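Local coordinates for heptaprenyl diphosphate synthase (HEPPP synthase) subunit 1 family protein (PDB 5H9D) that probably serves as the small, non-catalytic subunit of a two-chain prenyltransferase that makes the seven-isoprene chain of heptaprenyl diphosphate, at residues S109-H113 and Q114-D118; S6-E9 and R10-E14; A86-D90 and L91-N95; D59-Y63 and N64-K68. All coordinates share one frame; numbering follows the deposited sequence.

Contact 1: residues S109-H113 and Q114-D118; sequences SSLHH and QALND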
loop_
_atom_site.group_PDB
_atom_site.type_symbol
_atom_site.label_atom_id
_atom_site.label_comp_id
_atom_site.label_asym_id
_atom_site.label_seq_id
_atom_site.Cartn_x
_atom_site.Cartn_y
_atom_site.Cartn_z
ATOM N N SER C 109 10.918 -12.052 -10.495
ATOM C CA SER C 109 12.151 -11.291 -10.291
ATOM C C SER C 109 13.356 -12.095 -10.790
ATOM O O SER C 109 14.259 -11.562 -11.456
ATOM C CB SER C 109 12.347 -10.965 -8.816
ATOM O OG SER C 109 13.536 -10.230 -8.628
ATOM N N SER C 110 13.363 -13.377 -10.450
ATOM C CA SER C 110 14.423 -14.250 -10.864
ATOM C C SER C 110 14.498 -14.336 -12.397
ATOM O O SER C 110 15.591 -14.354 -12.972
ATOM C CB SER C 110 14.205 -15.637 -10.243
ATOM O OG SER C 110 14.481 -15.637 -8.852
ATOM N N LEU C 111 13.348 -14.401 -13.061
ATOM C CA LEU C 111 13.322 -14.463 -14.531
ATOM C C LEU C 111 13.837 -13.160 -15.117
ATOM O O LEU C 111 14.683 -13.152 -15.997
ATOM C CB LEU C 111 11.900 -14.741 -15.063
ATOM C CG LEU C 111 11.414 -16.190 -14.892
ATOM C CD1 LEU C 111 9.958 -16.304 -15.315
ATOM C CD2 LEU C 111 12.306 -17.139 -15.724
ATOM N N HIS C 112 13.334 -12.057 -14.604
ATOM C CA HIS C 112 13.761 -10.763 -15.075
ATOM C C HIS C 112 15.291 -10.616 -14.949
ATOM O O HIS C 112 15.941 -10.119 -15.877
ATOM C CB HIS C 112 13.030 -9.657 -14.283
ATOM C CG HIS C 112 13.311 -8.273 -14.779
ATOM N ND1 HIS C 112 14.300 -7.473 -14.246
ATOM C CD2 HIS C 112 12.799 -7.584 -15.826
ATOM C CE1 HIS C 112 14.394 -6.357 -14.946
ATOM N NE2 HIS C 112 13.493 -6.400 -15.911
ATOM N N HIS C 113 15.860 -11.067 -13.831
ATOM C CA HIS C 113 17.294 -10.932 -13.605
ATOM C C HIS C 113 18.201 -12.032 -14.163
ATOM O O HIS C 113 19.315 -12.246 -13.651
ATOM C CB HIS C 113 17.582 -10.751 -12.109
ATOM C CG HIS C 113 17.102 -9.444 -11.552
ATOM N ND1 HIS C 113 15.896 -9.308 -10.897
ATOM C CD2 HIS C 113 17.639 -8.198 -11.612
ATOM C CE1 HIS C 113 15.710 -8.034 -10.583
ATOM N NE2 HIS C 113 16.751 -7.341 -11.006
ATOM N N GLN C 114 17.738 -12.700 -15.225
ATOM C CA GLN C 114 18.503 -13.764 -15.877
ATOM C C GLN C 114 19.192 -14.635 -14.814
ATOM O O GLN C 114 20.385 -14.957 -14.931
ATOM C CB GLN C 114 19.591 -13.167 -16.782
ATOM C CG GLN C 114 19.188 -11.969 -17.593
ATOM C CD GLN C 114 18.253 -12.320 -18.709
ATOM O OE1 GLN C 114 18.675 -12.713 -19.799
ATOM N NE2 GLN C 114 16.960 -12.200 -18.440
ATOM N N ALA C 115 18.455 -15.019 -13.781
ATOM C CA ALA C 115 19.049 -15.816 -12.721
ATOM C C ALA C 115 18.700 -17.302 -12.717
ATOM O O ALA C 115 19.254 -18.035 -11.927
ATOM C CB ALA C 115 18.697 -15.201 -11.383
ATOM N N LEU C 116 17.798 -17.751 -13.581
ATOM C CA LEU C 116 17.437 -19.163 -13.608
ATOM C C LEU C 116 18.020 -19.948 -14.799
ATOM O O LEU C 116 18.238 -19.388 -15.879
ATOM C CB LEU C 116 15.909 -19.298 -13.608
ATOM C CG LEU C 116 15.180 -18.655 -12.429
ATOM C CD1 LEU C 116 13.730 -19.140 -12.422
ATOM C CD2 LEU C 116 15.872 -19.023 -11.121
ATOM N N ASN C 117 18.289 -21.243 -14.611
ATOM C CA ASN C 117 18.798 -22.057 -15.729
ATOM C C ASN C 117 17.533 -22.527 -16.453
ATOM O O ASN C 117 16.441 -22.068 -16.102
ATOM C CB ASN C 117 19.691 -23.233 -15.252
ATOM C CG ASN C 117 18.985 -24.185 -14.287
ATOM O OD1 ASN C 117 17.831 -24.574 -14.494
ATOM N ND2 ASN C 117 19.694 -24.590 -13.232
ATOM N N ASP C 118 17.641 -23.418 -17.439
ATOM C CA ASP C 118 16.432 -23.840 -18.174
ATOM C C ASP C 118 15.462 -24.732 -17.421
ATOM O O ASP C 118 14.263 -24.627 -17.610
ATOM C CB ASP C 118 16.806 -24.497 -19.509
ATOM C CG ASP C 118 17.711 -23.619 -20.354
ATOM O OD1 ASP C 118 17.396 -22.414 -20.466
ATOM O OD2 ASP C 118 18.727 -24.136 -20.892
#
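A115 and Q114 turn their backbone N-H groups back onto the carbonyls of S110 and L111, the paired bonds of a Schellman motif that ends helix 91-112. The outer bond, A115 N to S110 O, measures 3.0 Å, with the donor nearly in line with the C=O. Inside it, Q114 N reaches L111 O at 3.2 Å from well above the carbonyl plane, 60° out of it. H113 is the first residue to leave helical geometry, and Q114, the C' residue, completes the turn with its positive phi (41°).

Apolar contact follows the same turn. L116 comes back over the last helical turn and lays its CG 3.9 Å from S110 CB, while L116 CD1 meets L111 CD2 at 4.1 Å, the two leucine side chains crossing obliquely. Both leucines also rest on I121 of helix 118-140, so the hydrophobic side of the turn faces the next helix. The hydroxyl of S110 turns elsewhere, to D25 of the farnesyl pyrophosphate synthetase chain and to E106 O, which sets this helix end against the partner subunit.

Polar side chains finish the carbonyl end. Q114 bends at chi2 (-72°), and this fold brings Q114 NE2 back to the helix end, in a weak bond with H112 O at 3.5 Å. The H113 ring, with CG beside its own backbone N, turns an edge to S109 and has H112 ND1 over one face. S109 O takes two bonds from the same residue: H113 N at 2.9 Å and H113 ND1 at 2.8 Å, arriving from opposite faces of the carbonyl plane.

Contact 2: residues S6-E9 and R10-E14; sequences SKLE and RQIEE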
loop_
_atom_site.group_PDB
_atom_site.type_symbol
_atom_site.label_atom_id
_atom_site.label_comp_id
_atom_site.label_asym_id
_atom_site.label_seq_id
_atom_site.Cartn_x
_atom_site.Cartn_y
_atom_site.Cartn_z
ATOM N N SER C 6 -17.310 -11.980 -15.310
ATOM C CA SER C 6 -18.258 -10.883 -15.251
ATOM C C SER C 6 -18.428 -10.319 -13.856
ATOM O O SER C 6 -18.500 -9.107 -13.687
ATOM C CB SER C 6 -19.616 -11.331 -15.785
ATOM O OG SER C 6 -20.391 -10.215 -16.184
ATOM N N LYS C 7 -18.509 -11.179 -12.850
ATOM C CA LYS C 7 -18.666 -10.661 -11.499
ATOM C C LYS C 7 -17.531 -9.688 -11.169
ATOM O O LYS C 7 -17.785 -8.559 -10.730
ATOM C CB LYS C 7 -18.683 -11.790 -10.477
ATOM C CG LYS C 7 -19.948 -12.590 -10.485
ATOM C CD LYS C 7 -20.033 -13.451 -9.235
ATOM C CE LYS C 7 -21.442 -14.006 -9.073
ATOM N NZ LYS C 7 -22.490 -12.918 -9.089
ATOM N N LEU C 8 -16.287 -10.124 -11.394
ATOM C CA LEU C 8 -15.108 -9.295 -11.127
ATOM C C LEU C 8 -15.153 -7.959 -11.861
ATOM O O LEU C 8 -14.726 -6.949 -11.312
ATOM C CB LEU C 8 -13.818 -10.034 -11.497
ATOM C CG LEU C 8 -12.502 -9.278 -11.278
ATOM C CD1 LEU C 8 -12.289 -9.063 -9.796
ATOM C CD2 LEU C 8 -11.340 -10.057 -11.877
ATOM N N GLU C 9 -15.668 -7.936 -13.088
ATOM C CA GLU C 9 -15.753 -6.674 -13.825
ATOM C C GLU C 9 -16.700 -5.737 -13.092
ATOM O O GLU C 9 -16.508 -4.520 -13.072
ATOM C CB GLU C 9 -16.233 -6.903 -15.264
ATOM C CG GLU C 9 -15.139 -7.406 -16.190
ATOM C CD GLU C 9 -15.663 -8.347 -17.258
ATOM O OE1 GLU C 9 -16.442 -9.273 -16.903
ATOM O OE2 GLU C 9 -15.287 -8.171 -18.444
ATOM N N ARG C 10 -17.723 -6.314 -12.482
ATOM C CA ARG C 10 -18.674 -5.517 -11.732
ATOM C C ARG C 10 -18.028 -5.031 -10.437
ATOM O O ARG C 10 -18.211 -3.879 -10.056
ATOM C CB ARG C 10 -19.930 -6.334 -11.431
ATOM C CG ARG C 10 -20.858 -5.680 -10.429
ATOM C CD ARG C 10 -22.143 -6.458 -10.334
ATOM N NE ARG C 10 -21.956 -7.849 -10.735
ATOM C CZ ARG C 10 -22.863 -8.801 -10.544
ATOM N NH1 ARG C 10 -24.016 -8.497 -9.949
ATOM N NH2 ARG C 10 -22.622 -10.049 -10.952
ATOM N N GLN C 11 -17.270 -5.899 -9.764
ATOM C CA GLN C 11 -16.603 -5.498 -8.523
ATOM C C GLN C 11 -15.568 -4.404 -8.787
ATOM O O GLN C 11 -15.526 -3.420 -8.057
ATOM C CB GLN C 11 -15.942 -6.699 -7.820
ATOM C CG GLN C 11 -16.913 -7.578 -7.060
ATOM C CD GLN C 11 -16.263 -8.795 -6.409
ATOM O OE1 GLN C 11 -15.434 -8.668 -5.516
ATOM N NE2 GLN C 11 -16.653 -9.983 -6.850
ATOM N N ILE C 12 -14.746 -4.567 -9.828
ATOM C CA ILE C 12 -13.730 -3.566 -10.154
ATOM C C ILE C 12 -14.444 -2.242 -10.391
ATOM O O ILE C 12 -13.920 -1.163 -10.118
ATOM C CB ILE C 12 -12.949 -3.936 -11.431
ATOM C CG1 ILE C 12 -12.058 -5.148 -11.181
ATOM C CG2 ILE C 12 -12.096 -2.755 -11.887
ATOM C CD1 ILE C 12 -10.874 -4.866 -10.344
ATOM N N GLU C 13 -15.659 -2.358 -10.900
ATOM C CA GLU C 13 -16.519 -1.227 -11.206
ATOM C C GLU C 13 -16.806 -0.368 -9.991
ATOM O O GLU C 13 -16.537 0.830 -9.987
ATOM C CB GLU C 13 -17.827 -1.753 -11.788
ATOM C CG GLU C 13 -17.911 -1.643 -13.286
ATOM C CD GLU C 13 -18.086 -0.212 -13.686
ATOM O OE1 GLU C 13 -19.151 0.348 -13.340
ATOM O OE2 GLU C 13 -17.162 0.353 -14.314
ATOM N N GLU C 14 -17.367 -0.985 -8.961
ATOM C CA GLU C 14 -17.683 -0.253 -7.747
ATOM C C GLU C 14 -16.423 0.414 -7.206
ATOM O O GLU C 14 -16.414 1.616 -6.909
ATOM C CB GLU C 14 -18.279 -1.194 -6.695
ATOM C CG GLU C 14 -17.723 -2.617 -6.739
ATOM C CD GLU C 14 -17.756 -3.325 -5.380
ATOM O OE1 GLU C 14 -16.994 -2.909 -4.463
ATOM O OE2 GLU C 14 -18.548 -4.294 -5.236
#
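R10, Q11 and I12 donate their backbone N-H groups to S6 O, K7 O and L8 O, the i to i+4 ladder of a regular alpha helix. I12 N to L8 O is the straightest rung, at 2.8 Å and 171°; Q11 N meets K7 O at 2.9 Å in the carbonyl plane, and E13 N to E9 O is weak.

On the exposed side K7 and R10 run side by side, pointing the same way. The R10 chain first runs outward, with CG opposite the backbone N, and a bend at chi3 (24°) then turns the guanidinium back toward K7, leaving R10 NH2 3.7 Å from K7 CG. R10 NH2 is also 3.4 Å from K7 NZ; the two are donors of like charge, a pairing that probably costs some energy on this exposed face. L8 and I12 belong to the buried side, where L8 CG approaches I12 CG1 at 4.2 Å.

The helix is thus amphipathic, exposed and charged along K7, R10 and E13, apolar and buried along L8 and I12. L8 lies on V46, T50 and T53 of helix 43-65, I12 on I77 of helix 70-88, and Q11 reaches both helices through V46 and L84.

Contact 3: residues A86-D90 and L91-N95; sequences AEIND and LSFQN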
loop_
_atom_site.group_PDB
_atom_site.type_symbol
_atom_site.label_atom_id
_atom_site.label_comp_id
_atom_site.label_asym_id
_atom_site.label_seq_id
_atom_site.Cartn_x
_atom_site.Cartn_y
_atom_site.Cartn_z
ATOM N N ALA C 86 -10.856 -11.432 3.091
ATOM C CA ALA C 86 -11.518 -11.044 4.335
ATOM C C ALA C 86 -12.911 -11.656 4.510
ATOM O O ALA C 86 -13.235 -12.140 5.601
ATOM C CB ALA C 86 -11.602 -9.531 4.430
ATOM N N GLU C 87 -13.739 -11.639 3.462
ATOM C CA GLU C 87 -15.070 -12.237 3.597
ATOM C C GLU C 87 -15.038 -13.766 3.494
ATOM O O GLU C 87 -15.948 -14.428 3.998
ATOM C CB GLU C 87 -16.077 -11.644 2.595
ATOM C CG GLU C 87 -15.696 -11.702 1.145
ATOM C CD GLU C 87 -16.411 -10.632 0.316
ATOM O OE1 GLU C 87 -16.160 -9.415 0.566
ATOM O OE2 GLU C 87 -17.217 -11.001 -0.582
ATOM N N ILE C 88 -13.990 -14.319 2.868
ATOM C CA ILE C 88 -13.835 -15.772 2.753
ATOM C C ILE C 88 -13.609 -16.397 4.144
ATOM O O ILE C 88 -13.785 -17.597 4.352
ATOM C CB ILE C 88 -12.672 -16.136 1.806
ATOM C CG1 ILE C 88 -13.062 -15.799 0.368
ATOM C CG2 ILE C 88 -12.344 -17.609 1.914
ATOM C CD1 ILE C 88 -12.064 -16.243 -0.688
ATOM N N ASN C 89 -13.201 -15.573 5.096
ATOM C CA ASN C 89 -13.017 -16.005 6.472
ATOM C C ASN C 89 -12.153 -17.236 6.730
ATOM O O ASN C 89 -11.818 -17.515 7.884
ATOM C CB ASN C 89 -14.386 -16.220 7.103
ATOM C CG ASN C 89 -14.403 -15.906 8.579
ATOM O OD1 ASN C 89 -13.529 -16.338 9.345
ATOM N ND2 ASN C 89 -15.413 -15.155 8.994
ATOM N N ASP C 90 -11.818 -17.987 5.686
ATOM C CA ASP C 90 -10.952 -19.159 5.851
ATOM C C ASP C 90 -9.540 -18.622 6.070
ATOM O O ASP C 90 -8.828 -18.310 5.114
ATOM C CB ASP C 90 -10.956 -20.030 4.597
ATOM C CG ASP C 90 -9.960 -21.183 4.684
ATOM O OD1 ASP C 90 -8.926 -21.043 5.387
ATOM O OD2 ASP C 90 -10.206 -22.224 4.033
ATOM N N LEU C 91 -9.127 -18.525 7.321
ATOM C CA LEU C 91 -7.816 -17.982 7.614
ATOM C C LEU C 91 -6.621 -18.748 7.035
ATOM O O LEU C 91 -5.701 -18.127 6.506
ATOM C CB LEU C 91 -7.662 -17.806 9.124
ATOM C CG LEU C 91 -6.456 -16.967 9.504
ATOM C CD1 LEU C 91 -6.661 -16.396 10.895
ATOM C CD2 LEU C 91 -5.213 -17.829 9.429
ATOM N N SER C 92 -6.618 -20.076 7.127
ATOM C CA SER C 92 -5.497 -20.858 6.589
ATOM C C SER C 92 -5.286 -20.663 5.098
ATOM O O SER C 92 -4.160 -20.781 4.614
ATOM C CB SER C 92 -5.677 -22.353 6.866
ATOM O OG SER C 92 -4.872 -22.746 7.963
ATOM N N PHE C 93 -6.372 -20.388 4.375
ATOM C CA PHE C 93 -6.312 -20.171 2.937
ATOM C C PHE C 93 -5.507 -18.920 2.645
ATOM O O PHE C 93 -4.839 -18.835 1.611
ATOM C CB PHE C 93 -7.721 -20.027 2.366
ATOM C CG PHE C 93 -7.759 -19.567 0.935
ATOM C CD1 PHE C 93 -6.946 -20.160 -0.024
ATOM C CD2 PHE C 93 -8.627 -18.560 0.543
ATOM C CE1 PHE C 93 -6.999 -19.754 -1.363
ATOM C CE2 PHE C 93 -8.694 -18.144 -0.780
ATOM C CZ PHE C 93 -7.876 -18.743 -1.741
ATOM N N GLN C 94 -5.568 -17.957 3.566
ATOM C CA GLN C 94 -4.833 -16.709 3.410
ATOM C C GLN C 94 -3.313 -16.876 3.554
ATOM O O GLN C 94 -2.548 -16.033 3.075
ATOM C CB GLN C 94 -5.311 -15.655 4.403
ATOM C CG GLN C 94 -4.773 -14.277 4.036
ATOM C CD GLN C 94 -4.815 -13.291 5.179
ATOM O OE1 GLN C 94 -4.071 -13.424 6.156
ATOM N NE2 GLN C 94 -5.688 -12.291 5.068
ATOM N N ASN C 95 -2.895 -17.953 4.221
ATOM C CA ASN C 95 -1.484 -18.275 4.434
ATOM C C ASN C 95 -1.019 -18.849 3.113
ATOM O O ASN C 95 -0.239 -18.223 2.385
ATOM C CB ASN C 95 -1.348 -19.321 5.561
ATOM C CG ASN C 95 0.128 -19.700 5.893
ATOM O OD1 ASN C 95 0.562 -20.816 5.601
ATOM N ND2 ASN C 95 0.876 -18.783 6.523
#
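The side chains of D90 and F93 cross at about a right angle; their carboxylate and ring planes are 63° apart. With CG opposite its backbone N, D90 swings its carboxylate forward over the first turn of helix 91-112. D90 OD1 there accepts F93 N at 2.8 Å, the N-H pointing at it with an angle of 153° but approaching from above the carboxylate plane, 54° out of it. The carboxylate also rests on the F93 side chain, CG of D90 lying 3.4 Å from F93 CB. A weak bond of 3.3 Å runs from F93 N to D90 O. The other carboxylate oxygen, OD2, is bonded to H139, so both oxygens have a partner; the negative charge at the start of the helix probably suits its dipole.

I88 and F93 cross at a slant. I88 stretches CD1 to the edge of the ring, near its plane, 3.9 Å from F93 CE2, and I88 CG2 lies 4.1 Å from F93 CD2. This apolar bridge joins the last turn of helix 70-88 to the first turn of helix 91-112. The ring is further enclosed by F140, which it meets edge-to-face, and by H139, I135 and T136 of helix 118-140, while I88 leans on V43, A44 and A47 of helix 43-65.

Between the two helices, N89 takes a positive phi that turns the chain, and toward the partner subunit L91 packs on M122 of the farnesyl pyrophosphate synthetase chain. The whole is a short helix-helix connection in an all-alpha fold of the terpene-synthase clan, with D90 as the side-chain N-cap of the second helix.

Contact 4: residues D59-Y63 and N64-K68; sequences DDITY and NHLSK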
loop_
_atom_site.group_PDB
_atom_site.type_symbol
_atom_site.label_atom_id
_atom_site.label_comp_id
_atom_site.label_asym_id
_atom_site.label_seq_id
_atom_site.Cartn_x
_atom_site.Cartn_y
_atom_site.Cartn_z
ATOM N N ASP C 59 2.398 -6.399 -14.276
ATOM C CA ASP C 59 3.434 -6.950 -15.134
ATOM C C ASP C 59 3.481 -6.126 -16.393
ATOM O O ASP C 59 4.523 -5.596 -16.775
ATOM C CB ASP C 59 3.117 -8.382 -15.524
ATOM C CG ASP C 59 3.746 -9.386 -14.599
ATOM O OD1 ASP C 59 4.877 -9.108 -14.135
ATOM O OD2 ASP C 59 3.122 -10.446 -14.355
ATOM N N ASP C 60 2.310 -6.021 -17.012
ATOM C CA ASP C 60 2.099 -5.297 -18.260
ATOM C C ASP C 60 2.506 -3.842 -18.303
ATOM O O ASP C 60 2.919 -3.355 -19.344
ATOM C CB ASP C 60 0.631 -5.406 -18.673
ATOM C CG ASP C 60 0.241 -6.827 -19.029
ATOM O OD1 ASP C 60 1.143 -7.593 -19.457
ATOM O OD2 ASP C 60 -0.953 -7.179 -18.895
ATOM N N ILE C 61 2.367 -3.139 -17.188
ATOM C CA ILE C 61 2.720 -1.736 -17.138
ATOM C C ILE C 61 4.123 -1.462 -17.685
ATOM O O ILE C 61 4.333 -0.494 -18.405
ATOM C CB ILE C 61 2.558 -1.216 -15.684
ATOM C CG1 ILE C 61 1.057 -1.026 -15.397
ATOM C CG2 ILE C 61 3.358 0.069 -15.465
ATOM C CD1 ILE C 61 0.697 -1.027 -13.933
ATOM N N THR C 62 5.069 -2.333 -17.383
ATOM C CA THR C 62 6.430 -2.133 -17.845
ATOM C C THR C 62 6.677 -2.651 -19.279
ATOM O O THR C 62 7.647 -2.252 -19.931
ATOM C CB THR C 62 7.435 -2.782 -16.845
ATOM O OG1 THR C 62 6.988 -2.568 -15.500
ATOM C CG2 THR C 62 8.787 -2.130 -16.954
ATOM N N TYR C 63 5.800 -3.533 -19.771
ATOM C CA TYR C 63 5.936 -4.090 -21.129
ATOM C C TYR C 63 5.121 -3.359 -22.207
ATOM O O TYR C 63 5.591 -3.175 -23.331
ATOM C CB TYR C 63 5.562 -5.573 -21.171
ATOM C CG TYR C 63 5.988 -6.209 -22.480
ATOM C CD1 TYR C 63 7.307 -6.082 -22.936
ATOM C CD2 TYR C 63 5.083 -6.925 -23.276
ATOM C CE1 TYR C 63 7.719 -6.653 -24.160
ATOM C CE2 TYR C 63 5.483 -7.501 -24.504
ATOM C CZ TYR C 63 6.803 -7.356 -24.938
ATOM O OH TYR C 63 7.202 -7.888 -26.150
ATOM N N ASN C 64 3.892 -2.978 -21.882
ATOM C CA ASN C 64 3.062 -2.252 -22.827
ATOM C C ASN C 64 3.303 -0.746 -22.656
ATOM O O ASN C 64 2.717 0.079 -23.355
ATOM C CB ASN C 64 1.579 -2.588 -22.612
ATOM C CG ASN C 64 1.196 -3.952 -23.174
ATOM O OD1 ASN C 64 1.787 -4.417 -24.146
ATOM N ND2 ASN C 64 0.186 -4.587 -22.580
ATOM N N HIS C 65 4.192 -0.399 -21.736
ATOM C CA HIS C 65 4.521 0.995 -21.439
ATOM C C HIS C 65 3.355 1.825 -20.910
ATOM O O HIS C 65 3.273 3.014 -21.176
ATOM C CB HIS C 65 5.105 1.695 -22.666
ATOM C CG HIS C 65 6.525 1.331 -22.951
ATOM N ND1 HIS C 65 6.910 0.053 -23.296
ATOM C CD2 HIS C 65 7.653 2.078 -22.951
ATOM C CE1 HIS C 65 8.215 0.029 -23.499
ATOM N NE2 HIS C 65 8.691 1.244 -23.296
ATOM N N LEU C 66 2.452 1.195 -20.167
ATOM C CA LEU C 66 1.336 1.920 -19.591
ATOM C C LEU C 66 1.919 2.952 -18.610
ATOM O O LEU C 66 2.999 2.747 -18.037
ATOM C CB LEU C 66 0.416 0.954 -18.851
ATOM C CG LEU C 66 0.060 -0.322 -19.621
ATOM C CD1 LEU C 66 -0.814 -1.214 -18.741
ATOM C CD2 LEU C 66 -0.658 0.016 -20.919
ATOM N N SER C 67 1.216 4.067 -18.426
ATOM C CA SER C 67 1.678 5.112 -17.514
ATOM C C SER C 67 1.867 4.562 -16.116
ATOM O O SER C 67 1.412 3.471 -15.794
ATOM C CB SER C 67 0.675 6.265 -17.458
ATOM O OG SER C 67 -0.578 5.819 -16.970
ATOM N N LYS C 68 2.532 5.336 -15.278
ATOM C CA LYS C 68 2.777 4.929 -13.905
ATOM C C LYS C 68 1.487 4.865 -13.083
ATOM O O LYS C 68 1.294 3.941 -12.301
ATOM C CB LYS C 68 3.775 5.893 -13.284
ATOM C CG LYS C 68 5.201 5.706 -13.797
ATOM C CD LYS C 68 5.285 5.360 -15.276
ATOM C CE LYS C 68 6.739 5.221 -15.703
ATOM N NZ LYS C 68 7.482 6.496 -15.449
#
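D60 O is gripped by two backbone donors, N64 N and Y63 N. N64 N comes nearly straight to D60 O, at 2.7 Å with an N-H...O angle of 173°, and Y63 N bonds to the same D60 O at 2.9 Å. The D60 and N64 side chains lie side by side and point the same way, their carboxylate and amide planes 34° apart; N64 ND2 stops 4.0 Å from D60 CB. These turns are the frayed C-terminal end of helix 43-65, where the helix widens to a pi-type turn at 61-63 and H65 takes a positive phi (62°) before L66 and S67 run extended. This change of direction brings L66 against I61, the two side chains crossing at about a right angle. L66 CD1 rests on I61 CG1 at 3.8 Å, and L66 CB sits 4.0 Å from I61 CG1. I61 packs on S70 and I71 of helix 70-88 and also meets Q103 of the farnesyl pyrophosphate synthetase chain. At the outer rim H65 turns its ring so that Y63 O lies at the edge, in the ring plane, and H65 ND1 makes a weak bond to Y63 O at 3.5 Å.

From the N terminus, contact 2 comes first, two turns within helix 4-15, which packs against helices 43-65 and 70-88. Contact 4 then ends helix 43-65, just before helix 70-88 begins. Contact 3 is the connection at which helix 70-88 gives way to helix 91-112, and contact 1 closes the far end of that same helix, about 31 Å away between centres, ahead of helix 118-140. All four are local and follow in series; none nests in or crosses another. Contacts 1 and 2 lie on opposite sides of the chain's centre, about 34 Å apart between centres. Contacts 1, 3 and 4 also touch the farnesyl pyrophosphate synthetase chain.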